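Local coordinates for cyclopenase asqI (Emericella nidulans, PDB 5YY3), which is a zinc-dependent cyclopenase that converts 4'-methoxycyclopenin into 4'-methoxyviridicatin, releasing methyl isocyanate, in the biosynthesis of aspoquinolone mycotoxins, at residues M221-S233 and W557-M571. Numbering follows the deposited sequence.
Sequences MVARYETESLCWS and WPQNLMLPVGKVEGM
Arg224 of helix 210-231 lays its side chain across the indole of Trp557. CB leaves the helix toward the loop, and the chain then runs extended from CG to NE, which lays it along the ring. Arg224 CD sits over one face toward the rim, 3.4 Å from Trp557 CE2. NE and CZ continue above the five-membered ring, Arg224 CZ 3.9 Å from the centroid of that Trp557 ring; with the planes only 25° apart, this is a stacked cation-pi contact. At the tip Arg224 NH1 donates to Met562 O at 2.9 Å (N-H...O 162°), the acceptor lying in the guanidinium plane but NH1 above the plane of the Met562 carbonyl; NH1 also donates to a water that bridges to Leu561 O. The indole is held in turn: Trp557 NE1 donates to Leu561 O (3.1 Å), which lies in the ring plane, and Pro558 CD lies over the opposite face, toward the rim. Met221 CE meets the ring edge, 3.7 Å from Trp557 CZ3; the Met221 side chain also lies near those of the zinc ligands His186 and His218.

One helical turn beyond Arg224, Glu228 bends at chi2 (82°), bringing OE1 3.1 Å from Val565 N, which donates from above the carboxylate plane; OE2 is hydrogen-bonded to the hydroxyl of Tyr175. Three residues on, Cys231 CB packs 3.4 Å from Val565 CG1; Cys231 SG accepts a weak hydrogen bond from Gly566 N and lies 3.5 Å from Met571 SD.

Helix 210-231, in the hemocyanin-type metal-binding domain, thus packs against a loop of the Ig-like domain leading into strand 571-580. Trp176 of helix 174-177 touches the side chains of Arg224 and Glu228, and Ile508 and Met510 of strand 508-517 also contact Arg224.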
loop_
_atom_site.group_PDB
_atom_site.type_symbol
_atom_site.label_atom_id
_atom_site.label_comp_id
_atom_site.label_asym_id
_atom_site.label_seq_id
_atom_site.Cartn_x
_atom_site.Cartn_y
_atom_site.Cartn_z
ATOM N N MET A 221 -12.730 19.279 -17.414
ATOM C CA MET A 221 -12.257 17.892 -17.339
ATOM C C MET A 221 -11.178 17.716 -16.245
ATOM O O MET A 221 -11.127 16.671 -15.605
ATOM C CB MET A 221 -11.763 17.338 -18.708
ATOM C CG MET A 221 -10.940 18.195 -19.627
ATOM S SD MET A 221 -10.945 17.493 -21.328
ATOM C CE MET A 221 -12.711 17.354 -21.553
ATOM N N VAL A 222 -10.368 18.735 -15.986
ATOM C CA VAL A 222 -9.441 18.707 -14.848
ATOM C C VAL A 222 -10.170 18.596 -13.484
ATOM O O VAL A 222 -9.774 17.794 -12.624
ATOM C CB VAL A 222 -8.540 19.961 -14.866
ATOM C CG1 VAL A 222 -7.867 20.209 -13.501
ATOM C CG2 VAL A 222 -7.503 19.824 -15.984
ATOM N N ALA A 223 -11.224 19.387 -13.275
ATOM C CA ALA A 223 -12.000 19.283 -12.033
ATOM C C ALA A 223 -12.564 17.867 -11.835
ATOM O O ALA A 223 -12.529 17.314 -10.745
ATOM C CB ALA A 223 -13.129 20.312 -12.022
ATOM N N ARG A 224 -13.073 17.272 -12.903
ATOM C CA ARG A 224 -13.561 15.907 -12.841
ATOM C C ARG A 224 -12.433 14.871 -12.591
ATOM O O ARG A 224 -12.573 13.972 -11.749
ATOM C CB ARG A 224 -14.316 15.575 -14.127
ATOM C CG ARG A 224 -15.662 16.297 -14.263
ATOM C CD ARG A 224 -16.385 15.831 -15.517
ATOM N NE ARG A 224 -17.698 16.448 -15.675
ATOM C CZ ARG A 224 -18.827 15.912 -15.227
ATOM N NH1 ARG A 224 -18.800 14.753 -14.580
ATOM N NH2 ARG A 224 -19.980 16.538 -15.403
ATOM N N TYR A 225 -11.330 14.990 -13.331
ATOM C CA TYR A 225 -10.177 14.119 -13.138
ATOM C C TYR A 225 -9.623 14.190 -11.716
ATOM O O TYR A 225 -9.267 13.169 -11.112
ATOM C CB TYR A 225 -9.066 14.485 -14.104
ATOM C CG TYR A 225 -7.882 13.527 -14.076
ATOM C CD1 TYR A 225 -8.044 12.189 -14.420
ATOM C CD2 TYR A 225 -6.605 13.965 -13.712
ATOM C CE1 TYR A 225 -6.963 11.306 -14.422
ATOM C CE2 TYR A 225 -5.508 13.087 -13.712
ATOM C CZ TYR A 225 -5.706 11.755 -14.063
ATOM O OH TYR A 225 -4.658 10.855 -14.087
ATOM N N GLU A 226 -9.539 15.404 -11.191
ATOM C CA GLU A 226 -8.989 15.595 -9.865
ATOM C C GLU A 226 -9.958 15.058 -8.831
ATOM O O GLU A 226 -9.549 14.420 -7.867
ATOM C CB GLU A 226 -8.681 17.067 -9.619
ATOM C CG GLU A 226 -7.384 17.505 -10.282
ATOM C CD GLU A 226 -6.744 18.683 -9.577
ATOM O OE1 GLU A 226 -7.396 19.744 -9.464
ATOM O OE2 GLU A 226 -5.585 18.557 -9.134
ATOM N N THR A 227 -11.249 15.308 -9.038
ATOM C CA THR A 227 -12.263 14.783 -8.132
ATOM C C THR A 227 -12.246 13.251 -8.155
ATOM O O THR A 227 -12.403 12.604 -7.118
ATOM C CB THR A 227 -13.658 15.315 -8.503
ATOM O OG1 THR A 227 -13.671 16.743 -8.337
ATOM C CG2 THR A 227 -14.741 14.686 -7.634
ATOM N N GLU A 228 -12.053 12.674 -9.338
ATOM C CA GLU A 228 -11.998 11.221 -9.476
ATOM C C GLU A 228 -10.793 10.693 -8.708
ATOM O O GLU A 228 -10.858 9.639 -8.058
ATOM C CB GLU A 228 -11.910 10.809 -10.945
ATOM C CG GLU A 228 -12.172 9.331 -11.189
ATOM C CD GLU A 228 -13.658 9.002 -11.252
ATOM O OE1 GLU A 228 -14.491 9.903 -10.992
ATOM O OE2 GLU A 228 -13.993 7.835 -11.575
ATOM N N SER A 229 -9.691 11.430 -8.794
ATOM C CA SER A 229 -8.506 11.148 -7.997
ATOM C C SER A 229 -8.795 11.090 -6.480
ATOM O O SER A 229 -8.360 10.173 -5.795
ATOM C CB SER A 229 -7.433 12.193 -8.283
ATOM O OG SER A 229 -6.147 11.670 -7.984
ATOM N N LEU A 230 -9.531 12.067 -5.964
ATOM C CA LEU A 230 -9.832 12.124 -4.546
ATOM C C LEU A 230 -10.663 10.935 -4.078
ATOM O O LEU A 230 -10.583 10.528 -2.916
ATOM C CB LEU A 230 -10.570 13.419 -4.218
ATOM C CG LEU A 230 -9.771 14.478 -3.470
ATOM C CD1 LEU A 230 -8.390 14.576 -4.052
ATOM C CD2 LEU A 230 -10.486 15.812 -3.559
ATOM N N CYS A 231 -11.468 10.384 -4.979
ATOM C CA CYS A 231 -12.335 9.271 -4.629
ATOM C C CYS A 231 -11.512 8.035 -4.248
ATOM O O CYS A 231 -11.890 7.258 -3.369
ATOM C CB CYS A 231 -13.282 8.964 -5.788
ATOM S SG CYS A 231 -14.365 10.358 -6.241
ATOM N N TRP A 232 -10.377 7.867 -4.906
ATOM C CA TRP A 232 -9.501 6.761 -4.583
ATOM C C TRP A 232 -8.441 7.178 -3.575
ATOM O O TRP A 232 -7.522 6.419 -3.286
ATOM C CB TRP A 232 -8.843 6.227 -5.850
ATOM C CG TRP A 232 -9.821 5.708 -6.837
ATOM C CD1 TRP A 232 -10.286 6.348 -7.951
ATOM C CD2 TRP A 232 -10.459 4.425 -6.811
ATOM N NE1 TRP A 232 -11.168 5.537 -8.627
ATOM C CE2 TRP A 232 -11.293 4.352 -7.951
ATOM C CE3 TRP A 232 -10.403 3.326 -5.937
ATOM C CZ2 TRP A 232 -12.068 3.220 -8.243
ATOM C CZ3 TRP A 232 -11.187 2.198 -6.222
ATOM C CH2 TRP A 232 -12.001 2.157 -7.366
ATOM N N SER A 233 -8.572 8.399 -3.066
ATOM C CA SER A 233 -7.634 8.956 -2.093
ATOM C C SER A 233 -6.239 9.141 -2.678
ATOM O O SER A 233 -5.258 9.079 -1.949
ATOM C CB SER A 233 -7.554 8.079 -0.834
ATOM O OG SER A 233 -8.685 8.286 0.004
ATOM N N TRP A 557 -19.963 15.324 -22.517
ATOM C CA TRP A 557 -19.410 14.466 -21.480
ATOM C C TRP A 557 -20.110 13.094 -21.453
ATOM O O TRP A 557 -21.330 13.021 -21.490
ATOM C CB TRP A 557 -19.522 15.145 -20.116
ATOM C CG TRP A 557 -18.626 14.482 -19.153
ATOM C CD1 TRP A 557 -18.983 13.671 -18.109
ATOM C CD2 TRP A 557 -17.202 14.505 -19.183
ATOM N NE1 TRP A 557 -17.858 13.223 -17.461
ATOM C CE2 TRP A 557 -16.744 13.713 -18.108
ATOM C CE3 TRP A 557 -16.255 15.132 -20.011
ATOM C CZ2 TRP A 557 -15.383 13.509 -17.842
ATOM C CZ3 TRP A 557 -14.904 14.954 -19.736
ATOM C CH2 TRP A 557 -14.482 14.143 -18.663
ATOM N N PRO A 558 -19.331 12.001 -21.417
ATOM C CA PRO A 558 -19.949 10.663 -21.430
ATOM C C PRO A 558 -20.937 10.445 -20.256
ATOM O O PRO A 558 -20.621 10.790 -19.113
ATOM C CB PRO A 558 -18.741 9.719 -21.323
ATOM C CG PRO A 558 -17.570 10.529 -21.814
ATOM C CD PRO A 558 -17.855 11.942 -21.421
ATOM N N GLN A 559 -22.115 9.903 -20.545
ATOM C CA GLN A 559 -23.124 9.655 -19.507
ATOM C C GLN A 559 -22.591 8.753 -18.371
ATOM O O GLN A 559 -22.867 8.994 -17.192
ATOM C CB GLN A 559 -24.383 9.031 -20.135
ATOM C CG GLN A 559 -25.534 8.782 -19.157
ATOM C CD GLN A 559 -25.956 10.052 -18.438
ATOM O OE1 GLN A 559 -26.420 11.013 -19.058
ATOM N NE2 GLN A 559 -25.773 10.072 -17.121
ATOM N N ASN A 560 -21.807 7.738 -18.730
ATOM C CA ASN A 560 -21.233 6.827 -17.748
ATOM C C ASN A 560 -20.205 7.478 -16.818
ATOM O O ASN A 560 -19.878 6.904 -15.775
ATOM C CB ASN A 560 -20.575 5.643 -18.437
ATOM C CG ASN A 560 -19.340 6.042 -19.203
ATOM O OD1 ASN A 560 -19.391 6.944 -20.030
ATOM N ND2 ASN A 560 -18.223 5.373 -18.933
ATOM N N LEU A 561 -19.705 8.665 -17.181
ATOM C CA LEU A 561 -18.744 9.371 -16.332
ATOM C C LEU A 561 -19.348 10.599 -15.681
ATOM O O LEU A 561 -18.619 11.404 -15.104
ATOM C CB LEU A 561 -17.501 9.807 -17.135
ATOM C CG LEU A 561 -16.739 8.720 -17.873
ATOM C CD1 LEU A 561 -15.497 9.304 -18.531
ATOM C CD2 LEU A 561 -16.373 7.590 -16.916
ATOM N N MET A 562 -20.665 10.764 -15.784
ATOM C CA MET A 562 -21.302 11.984 -15.284
ATOM C C MET A 562 -21.093 12.127 -13.796
ATOM O O MET A 562 -20.881 13.225 -13.287
ATOM C CB MET A 562 -22.794 11.997 -15.611
ATOM C CG MET A 562 -23.091 12.446 -17.040
ATOM S SD MET A 562 -22.776 14.205 -17.259
ATOM C CE MET A 562 -24.093 14.893 -16.248
ATOM N N LEU A 563 -21.137 11.001 -13.096
ATOM C CA LEU A 563 -20.914 11.006 -11.655
ATOM C C LEU A 563 -19.469 10.668 -11.324
ATOM O O LEU A 563 -18.927 9.708 -11.866
ATOM C CB LEU A 563 -21.856 10.010 -10.976
ATOM C CG LEU A 563 -23.098 10.437 -10.204
ATOM C CD1 LEU A 563 -23.777 11.617 -10.821
ATOM C CD2 LEU A 563 -24.049 9.261 -10.091
ATOM N N PRO A 564 -18.840 11.450 -10.434
ATOM C CA PRO A 564 -17.594 10.965 -9.838
ATOM C C PRO A 564 -17.824 9.584 -9.239
ATOM O O PRO A 564 -18.922 9.337 -8.774
ATOM C CB PRO A 564 -17.294 12.003 -8.762
ATOM C CG PRO A 564 -17.903 13.273 -9.313
ATOM C CD PRO A 564 -19.162 12.822 -10.008
ATOM N N VAL A 565 -16.825 8.709 -9.275
ATOM C CA VAL A 565 -16.990 7.315 -8.874
ATOM C C VAL A 565 -17.440 7.168 -7.394
ATOM O O VAL A 565 -18.175 6.237 -7.056
ATOM C CB VAL A 565 -15.675 6.516 -9.137
ATOM C CG1 VAL A 565 -14.524 7.039 -8.292
ATOM C CG2 VAL A 565 -15.866 5.009 -8.925
ATOM N N GLY A 566 -17.027 8.095 -6.530
ATOM C CA GLY A 566 -17.415 8.052 -5.133
ATOM C C GLY A 566 -16.599 7.076 -4.303
ATOM O O GLY A 566 -15.555 6.587 -4.742
ATOM N N LYS A 567 -17.072 6.791 -3.091
ATOM C CA LYS A 567 -16.404 5.822 -2.214
ATOM C C LYS A 567 -17.352 4.722 -1.769
ATOM O O LYS A 567 -18.568 4.922 -1.740
ATOM C CB LYS A 567 -15.814 6.537 -1.004
ATOM C CG LYS A 567 -14.618 7.411 -1.370
ATOM C CD LYS A 567 -14.262 8.364 -0.245
ATOM C CE LYS A 567 -12.865 8.917 -0.425
ATOM N NZ LYS A 567 -12.477 9.690 0.784
ATOM N N VAL A 568 -16.800 3.558 -1.422
ATOM C CA VAL A 568 -17.624 2.406 -1.029
ATOM C C VAL A 568 -18.583 2.786 0.102
ATOM O O VAL A 568 -19.772 2.443 0.063
ATOM C CB VAL A 568 -16.746 1.205 -0.602
ATOM C CG1 VAL A 568 -17.609 0.081 0.041
ATOM C CG2 VAL A 568 -15.955 0.672 -1.808
ATOM N N GLU A 569 -18.071 3.542 1.073
ATOM C CA GLU A 569 -18.847 3.977 2.224
ATOM C C GLU A 569 -19.776 5.149 1.925
ATOM O O GLU A 569 -20.567 5.537 2.783
ATOM C CB GLU A 569 -17.916 4.368 3.373
ATOM C CG GLU A 569 -17.209 5.698 3.190
ATOM C CD GLU A 569 -15.799 5.560 2.630
ATOM O OE1 GLU A 569 -15.473 4.533 1.969
ATOM O OE2 GLU A 569 -15.007 6.508 2.845
ATOM N N GLY A 570 -19.672 5.725 0.722
ATOM C CA GLY A 570 -20.507 6.854 0.328
ATOM C C GLY A 570 -19.805 8.186 0.530
ATOM O O GLY A 570 -19.684 8.671 1.656
ATOM N N MET A 571 -19.345 8.787 -0.562
ATOM C CA MET A 571 -18.530 9.994 -0.478
ATOM C C MET A 571 -19.400 11.240 -0.499
ATOM O O MET A 571 -20.311 11.355 -1.317
ATOM C CB MET A 571 -17.518 10.021 -1.616
ATOM C CG MET A 571 -16.616 11.239 -1.646
ATOM S SD MET A 571 -15.438 11.079 -2.996
ATOM C CE MET A 571 -14.637 12.695 -3.002
HETATM O O HOH W 1 -16.576 12.985 -13.556
HETATM O O HOH W 2 -16.318 9.951 -13.100
#